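Local coordinates for small ribosomal subunit protein bS6 (Aquifex aeolicus, PDB 2J5A) that probably binds 16S ribosomal RNA together with protein bS18, as a structural component of the small ribosomal subunit, at residues Thr19-Glu22 and Glu23-Lys26; Val32-Phe35 and Ile36-Lys39; Lys87-Glu90 and Asp91-Arg94. All blocks are in the same frame, centred on the assembly; numbering follows the deposited sequence.

Contact 1 of 3, residues Thr19-Glu22 and Glu23-Lys26; sequences TLSE and EEMK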
loop_
_atom_site.group_PDB
_atom_site.type_symbol
_atom_site.label_atom_id
_atom_site.label_comp_id
_atom_site.label_asym_id
_atom_site.label_seq_id
_atom_site.Cartn_x
_atom_site.Cartn_y
_atom_site.Cartn_z
ATOM N N THR A 19 -5.837 8.420 14.201
ATOM C CA THR A 19 -6.439 8.076 15.496
ATOM C C THR A 19 -6.223 6.611 15.898
ATOM O O THR A 19 -6.638 6.206 16.986
ATOM C CB THR A 19 -7.961 8.305 15.468
ATOM O OG1 THR A 19 -8.568 7.377 14.546
ATOM C CG2 THR A 19 -8.302 9.739 15.059
ATOM N N LEU A 20 -5.629 5.809 15.012
ATOM C CA LEU A 20 -5.213 4.461 15.362
ATOM C C LEU A 20 -3.911 4.546 16.148
ATOM O O LEU A 20 -3.099 5.413 15.893
ATOM C CB LEU A 20 -4.974 3.602 14.099
ATOM C CG LEU A 20 -6.149 2.888 13.413
ATOM C CD1 LEU A 20 -7.302 3.813 13.110
ATOM C CD2 LEU A 20 -5.661 2.234 12.139
ATOM N N SER A 21 -3.698 3.611 17.059
ATOM C CA SER A 21 -2.470 3.547 17.813
ATOM C C SER A 21 -1.344 3.058 16.924
ATOM O O SER A 21 -1.579 2.395 15.914
ATOM C CB SER A 21 -2.609 2.577 18.991
ATOM O OG SER A 21 -2.587 1.221 18.551
ATOM N N GLU A 22 -0.115 3.359 17.330
ATOM C CA GLU A 22 1.063 2.794 16.686
ATOM C C GLU A 22 0.933 1.307 16.424
ATOM O O GLU A 22 1.366 0.822 15.381
ATOM C CB GLU A 22 2.297 3.025 17.557
ATOM C CG GLU A 22 3.594 2.589 16.916
ATOM C CD GLU A 22 3.919 3.366 15.655
ATOM O OE1 GLU A 22 3.361 4.473 15.457
ATOM O OE2 GLU A 22 4.749 2.867 14.876
ATOM N N GLU A 23 0.366 0.586 17.391
ATOM C CA GLU A 23 0.230 -0.869 17.301
ATOM C C GLU A 23 -0.804 -1.242 16.218
ATOM O O GLU A 23 -0.604 -2.197 15.469
ATOM C CB GLU A 23 -0.182 -1.472 18.668
ATOM C CG GLU A 23 0.793 -1.202 19.863
ATOM C CD GLU A 23 0.332 -0.074 20.837
ATOM O OE1 GLU A 23 0.487 1.135 20.549
ATOM O OE2 GLU A 23 -0.162 -0.401 21.936
ATOM N N GLU A 24 -1.892 -0.478 16.148
ATOM C CA GLU A 24 -2.916 -0.671 15.126
ATOM C C GLU A 24 -2.400 -0.365 13.699
ATOM O O GLU A 24 -2.703 -1.096 12.758
ATOM C CB GLU A 24 -4.148 0.184 15.442
ATOM C CG GLU A 24 -4.944 -0.350 16.645
ATOM C CD GLU A 24 -6.042 0.578 17.116
ATOM O OE1 GLU A 24 -5.834 1.798 17.218
ATOM O OE2 GLU A 24 -7.139 0.083 17.411
ATOM N N MET A 25 -1.622 0.710 13.562
ATOM C CA MET A 25 -1.037 1.094 12.288
ATOM C C MET A 25 -0.119 0.007 11.754
ATOM O O MET A 25 -0.238 -0.390 10.602
ATOM C CB MET A 25 -0.281 2.418 12.409
ATOM C CG MET A 25 -1.201 3.621 12.509
ATOM S SD MET A 25 -0.370 5.100 13.116
ATOM C CE MET A 25 -1.707 6.279 13.105
ATOM N N LYS A 26 0.778 -0.493 12.596
ATOM C CA LYS A 26 1.691 -1.554 12.171
ATOM C C LYS A 26 0.935 -2.830 11.796
ATOM O O LYS A 26 1.285 -3.487 10.837
ATOM C CB LYS A 26 2.736 -1.842 13.253
ATOM C CG LYS A 26 3.824 -0.775 13.401
ATOM C CD LYS A 26 4.812 -0.860 12.245
ATOM C CE LYS A 26 6.222 -0.472 12.673
ATOM N NZ LYS A 26 7.115 -0.331 11.481
#
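S21 and E24 meet where the chain turns out of the loop after strand 8-16 into helix 22-38, and the first helical rung is already set by M25 N bonding to S21 O at 2.9 Å and K26 N to E22 O at 3.1 Å. S21 is the N-cap, and the two residues form a capping box. S21 OG accepts from E24 N at 3.0 Å; E24 OE1 answers by accepting from S21 N at 2.8 Å, on the anti lone pair and nearly straight, with an N-H...O angle of 168°. With chi1 at 74°, OG sits between its own backbone N and carbonyl carbon, from where it meets E24 N. The E24 side chain, extended beyond CG, returns to S21 N and crosses the L20 side chain at about a right angle, CB of L20 lying 3.7 Å from E24 OE1. M25 packs on L20, its CG 4.1 Å from L20 CB and its CE against L20 O. E22 and K26 run side by side, but their charged ends go elsewhere: E22 OE1 to R65 and K26 NZ to D48, in salt bridges. The cap thus closes the link from strand 8-16 into helix 22-38, tied by these bridges to strands 63-73 and 41-53, while L20 touches D91 in the loop before strand 92-100.

Contact 2 of 3, residues Val32-Phe35 and Ile36-Lys39; sequences VKEF and IKQK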
loop_
_atom_site.group_PDB
_atom_site.type_symbol
_atom_site.label_atom_id
_atom_site.label_comp_id
_atom_site.label_asym_id
_atom_site.label_seq_id
_atom_site.Cartn_x
_atom_site.Cartn_y
_atom_site.Cartn_z
ATOM N N VAL A 32 -2.253 -5.545 5.131
ATOM C CA VAL A 32 -2.211 -5.218 3.723
ATOM C C VAL A 32 -1.241 -6.149 2.996
ATOM O O VAL A 32 -1.560 -6.680 1.938
ATOM C CB VAL A 32 -1.858 -3.751 3.501
ATOM C CG1 VAL A 32 -1.577 -3.468 1.985
ATOM C CG2 VAL A 32 -2.994 -2.873 4.061
ATOM N N LYS A 33 -0.072 -6.352 3.590
ATOM C CA LYS A 33 0.935 -7.258 3.037
ATOM C C LYS A 33 0.424 -8.684 2.911
ATOM O O LYS A 33 0.738 -9.369 1.959
ATOM C CB LYS A 33 2.220 -7.229 3.883
ATOM C CG LYS A 33 3.292 -6.312 3.312
ATOM C CD LYS A 33 4.010 -5.522 4.359
ATOM C CE LYS A 33 4.726 -6.397 5.355
ATOM N NZ LYS A 33 4.732 -5.766 6.695
ATOM N N GLU A 34 -0.369 -9.130 3.877
ATOM C CA GLU A 34 -0.831 -10.512 3.876
ATOM C C GLU A 34 -1.943 -10.647 2.845
ATOM O O GLU A 34 -2.054 -11.673 2.190
ATOM C CB GLU A 34 -1.304 -10.923 5.282
ATOM C CG GLU A 34 -0.966 -12.359 5.704
ATOM C CD GLU A 34 0.465 -12.748 5.384
ATOM O OE1 GLU A 34 1.387 -11.965 5.735
ATOM O OE2 GLU A 34 0.653 -13.824 4.758
ATOM N N PHE A 35 -2.760 -9.606 2.695
ATOM C CA PHE A 35 -3.750 -9.548 1.628
ATOM C C PHE A 35 -3.075 -9.663 0.257
ATOM O O PHE A 35 -3.468 -10.468 -0.583
ATOM C CB PHE A 35 -4.533 -8.244 1.732
ATOM C CG PHE A 35 -5.519 -8.031 0.629
ATOM C CD1 PHE A 35 -6.859 -8.325 0.810
ATOM C CD2 PHE A 35 -5.110 -7.510 -0.604
ATOM C CE1 PHE A 35 -7.767 -8.111 -0.217
ATOM C CE2 PHE A 35 -6.023 -7.296 -1.630
ATOM C CZ PHE A 35 -7.342 -7.588 -1.437
ATOM N N ILE A 36 -2.040 -8.861 0.035
ATOM C CA ILE A 36 -1.303 -8.933 -1.216
ATOM C C ILE A 36 -0.744 -10.344 -1.416
ATOM O O ILE A 36 -0.868 -10.904 -2.510
ATOM C CB ILE A 36 -0.169 -7.903 -1.276
ATOM C CG1 ILE A 36 -0.739 -6.479 -1.227
ATOM C CG2 ILE A 36 0.666 -8.115 -2.550
ATOM C CD1 ILE A 36 0.288 -5.417 -0.964
ATOM N N LYS A 37 -0.141 -10.903 -0.361
ATOM C CA LYS A 37 0.452 -12.257 -0.396
ATOM C C LYS A 37 -0.601 -13.316 -0.732
ATOM O O LYS A 37 -0.340 -14.251 -1.483
ATOM C CB LYS A 37 1.141 -12.607 0.939
ATOM C CG LYS A 37 2.579 -12.101 1.049
ATOM C CD LYS A 37 3.075 -11.916 2.504
ATOM C CE LYS A 37 3.607 -13.221 3.114
ATOM N NZ LYS A 37 4.279 -13.031 4.453
ATOM N N GLN A 38 -1.785 -13.154 -0.168
ATOM C CA GLN A 38 -2.921 -14.012 -0.474
ATOM C C GLN A 38 -3.135 -14.066 -1.986
ATOM O O GLN A 38 -3.179 -15.145 -2.581
ATOM C CB GLN A 38 -4.182 -13.473 0.240
ATOM C CG GLN A 38 -5.371 -14.430 0.333
ATOM C CD GLN A 38 -6.382 -14.009 1.420
ATOM O OE1 GLN A 38 -7.023 -12.952 1.316
ATOM N NE2 GLN A 38 -6.539 -14.844 2.450
ATOM N N LYS A 39 -3.224 -12.904 -2.617
ATOM C CA LYS A 39 -3.733 -12.820 -3.979
ATOM C C LYS A 39 -2.708 -13.186 -5.061
ATOM O O LYS A 39 -2.967 -13.012 -6.249
ATOM C CB LYS A 39 -4.322 -11.430 -4.236
ATOM C CG LYS A 39 -5.390 -11.011 -3.246
ATOM C CD LYS A 39 -6.773 -11.419 -3.683
ATOM C CE LYS A 39 -7.811 -11.042 -2.635
ATOM N NZ LYS A 39 -9.176 -10.841 -3.244
#
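E34 and K37, and one step on F35 and K39, pair along the last turns of helix 22-38, one of the two helices that pack on the four-stranded antiparallel sheet of this ferredoxin-like fold. The amides of I36, K37 and Q38 each give to the carbonyl four residues back: I36 N to V32 O at 2.9 Å, K37 N to K33 O at 2.9 Å, and Q38 N to E34 O at 2.8 Å. The series ends at K39, which leaves helical geometry; its N still reaches F35 O, at 3.2 Å and a more bent N-H...O angle of 146°, and adds a weak bond to I36 O.

Among the side chains, E34 and K37 form a loose salt bridge at the exposed surface, a weak bond of 3.3 Å from K37 NZ to E34 OE1. The E34 chain bends at chi2, which folds its carboxylate over the end of the lysine. Other polar groups are met from outside these two turns: K33 NZ is held by E30 and E46, with F29 in a cation-pi contact, K39 O accepts from N75 ND2, and K39 NZ makes a long, weak ion pair with E81. On the buried side, V32 and I36 meet through methyls, CG1 to CD1. I36 also lies on I43, V69 and F71 of the sheet, while the F35 side chain packs on helix 78-88, touching E81 and Q85.

The F35 ring is placed by a CG anti to the backbone N (chi1 176°), and K39 passes obliquely across it, CG over one face near the rim. Farther out along the same lysine, CE lies 3.7 Å from F35 CZ.

Contact 3 of 3, residues Lys87-Glu90 and Asp91-Arg94; sequences KIDE and DVIR. With NA (sodium ion), chain B.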
loop_
_atom_site.group_PDB
_atom_site.type_symbol
_atom_site.label_atom_id
_atom_site.label_comp_id
_atom_site.label_asym_id
_atom_site.label_seq_id
_atom_site.Cartn_x
_atom_site.Cartn_y
_atom_site.Cartn_z
ATOM N N LYS A 87 -9.949 1.148 -0.493
ATOM C CA LYS A 87 -11.129 2.009 -0.587
ATOM C C LYS A 87 -12.128 1.725 0.562
ATOM O O LYS A 87 -12.422 2.617 1.367
ATOM C CB LYS A 87 -11.828 1.845 -1.945
ATOM C CG LYS A 87 -12.870 2.921 -2.251
ATOM C CD LYS A 87 -13.765 2.655 -3.496
ATOM C CE LYS A 87 -13.066 1.958 -4.681
ATOM N NZ LYS A 87 -13.543 2.416 -6.021
ATOM N N ILE A 88 -12.605 0.493 0.672
ATOM C CA ILE A 88 -13.647 0.198 1.648
ATOM C C ILE A 88 -13.146 0.179 3.104
ATOM O O ILE A 88 -13.938 0.435 4.014
ATOM C CB ILE A 88 -14.448 -1.100 1.297
ATOM C CG1 ILE A 88 -13.606 -2.361 1.507
ATOM C CG2 ILE A 88 -14.941 -1.011 -0.143
ATOM C CD1 ILE A 88 -14.366 -3.646 1.317
ATOM N N ASP A 89 -11.855 -0.102 3.326
ATOM C CA ASP A 89 -11.274 -0.012 4.667
ATOM C C ASP A 89 -11.409 1.403 5.154
ATOM O O ASP A 89 -10.816 2.327 4.581
ATOM C CB ASP A 89 -9.798 -0.403 4.683
ATOM C CG ASP A 89 -9.271 -0.639 6.091
ATOM O OD1 ASP A 89 -9.640 0.084 7.028
ATOM O OD2 ASP A 89 -8.483 -1.567 6.280
ATOM N N GLU A 90 -12.184 1.582 6.215
ATOM C CA GLU A 90 -12.481 2.922 6.733
ATOM C C GLU A 90 -11.281 3.593 7.397
ATOM O O GLU A 90 -11.219 4.826 7.498
ATOM C CB GLU A 90 -13.664 2.866 7.715
ATOM C CG GLU A 90 -15.015 3.143 7.044
ATOM C CD GLU A 90 -16.186 2.934 7.983
ATOM O OE1 GLU A 90 -16.146 3.494 9.108
ATOM O OE2 GLU A 90 -17.128 2.200 7.600
ATOM N N ASP A 91 -10.351 2.766 7.859
ATOM C CA ASP A 91 -9.127 3.235 8.485
ATOM C C ASP A 91 -8.108 3.791 7.477
ATOM O O ASP A 91 -7.229 4.538 7.859
ATOM C CB ASP A 91 -8.469 2.100 9.262
ATOM C CG ASP A 91 -9.352 1.533 10.370
ATOM O OD1 ASP A 91 -10.178 2.285 10.963
ATOM O OD2 ASP A 91 -9.171 0.318 10.666
ATOM N N VAL A 92 -8.221 3.418 6.201
ATOM C CA VAL A 92 -7.279 3.838 5.171
ATOM C C VAL A 92 -7.872 4.985 4.405
ATOM O O VAL A 92 -8.867 4.821 3.714
ATOM C CB VAL A 92 -6.945 2.669 4.234
ATOM C CG1 VAL A 92 -6.156 3.148 2.983
ATOM C CG2 VAL A 92 -6.211 1.580 5.014
ATOM N N ILE A 93 -7.290 6.164 4.529
ATOM C CA ILE A 93 -7.966 7.364 4.062
ATOM C C ILE A 93 -7.381 7.833 2.754
ATOM O O ILE A 93 -7.830 8.810 2.175
ATOM C CB ILE A 93 -7.983 8.501 5.161
ATOM C CG1 ILE A 93 -6.560 8.944 5.570
ATOM C CG2 ILE A 93 -8.781 8.028 6.388
ATOM C CD1 ILE A 93 -6.529 10.128 6.564
ATOM N N ARG A 94 -6.361 7.128 2.294
ATOM C CA ARG A 94 -5.732 7.427 1.036
ATOM C C ARG A 94 -4.961 6.197 0.532
ATOM O O ARG A 94 -4.310 5.497 1.305
ATOM C CB ARG A 94 -4.814 8.635 1.190
ATOM C CG ARG A 94 -4.577 9.292 -0.117
ATOM C CD ARG A 94 -3.603 10.401 -0.020
ATOM N NE ARG A 94 -3.298 10.878 -1.354
ATOM C CZ ARG A 94 -2.234 11.613 -1.670
ATOM N NH1 ARG A 94 -1.348 11.975 -0.751
ATOM N NH2 ARG A 94 -2.057 11.986 -2.925
HETATM NA NA NA B . -10.491 3.473 2.761
HETATM O O HOH W 1 -11.958 5.005 2.932
#
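D91 and D89 do most of the touching here, at the tight turn that takes the chain from helix 78-88 into strand 92-100. D89 to V92 is a type I beta turn: V92 N bonds to D89 O at 3.2 Å, from above the carbonyl plane rather than on a lone pair. The D89 side chain folds back over the turn, and its OD1 accepts from D91 N at 2.9 Å on the anti side of the carboxylate. That position follows from a CG anti to the backbone N (chi1 -166°). The same OD1 lies 3.7 Å from D91 OD2, two like charges that K28 NZ bridges by pairing with both residues. V92 CG2 rests against D89 CG at 3.9 Å. Putting an alanine in place of D89 would probably leave D91 N without its acceptor and K28 with one carboxylate fewer. The backbone carbonyls, meanwhile, turn to a sodium ion: D89 O at 2.2 Å, V92 O at 2.3 Å and K87 O at 2.5 Å, joined by L86 O and a water. Farther on, I93 and R94 both face A15 in a classic beta bulge. The arrangement is a sodium site made of four main-chain oxygens and a water, at the C-terminal end of helix 78-88.

The three contacts follow one another along the chain. Contact 1 spans the loop and the start of helix 22-38, contact 2 its last turns, with centres 19 Å apart and no touch between them. Contact 3 comes much later, where helix 78-88 gives way to strand 92-100, an outermost strand of the sheet; its centre is 14 Å from that of contact 1 and 16 Å from that of contact 2. Contacts 1 and 3 do touch, L20 CD1 lying 3.9 Å from D91 OD1, so the cap of one helix abuts the turn after the other. Contact 2 instead meets helix 78-88 directly. Together they mark both ends of one helix and the exit of its partner.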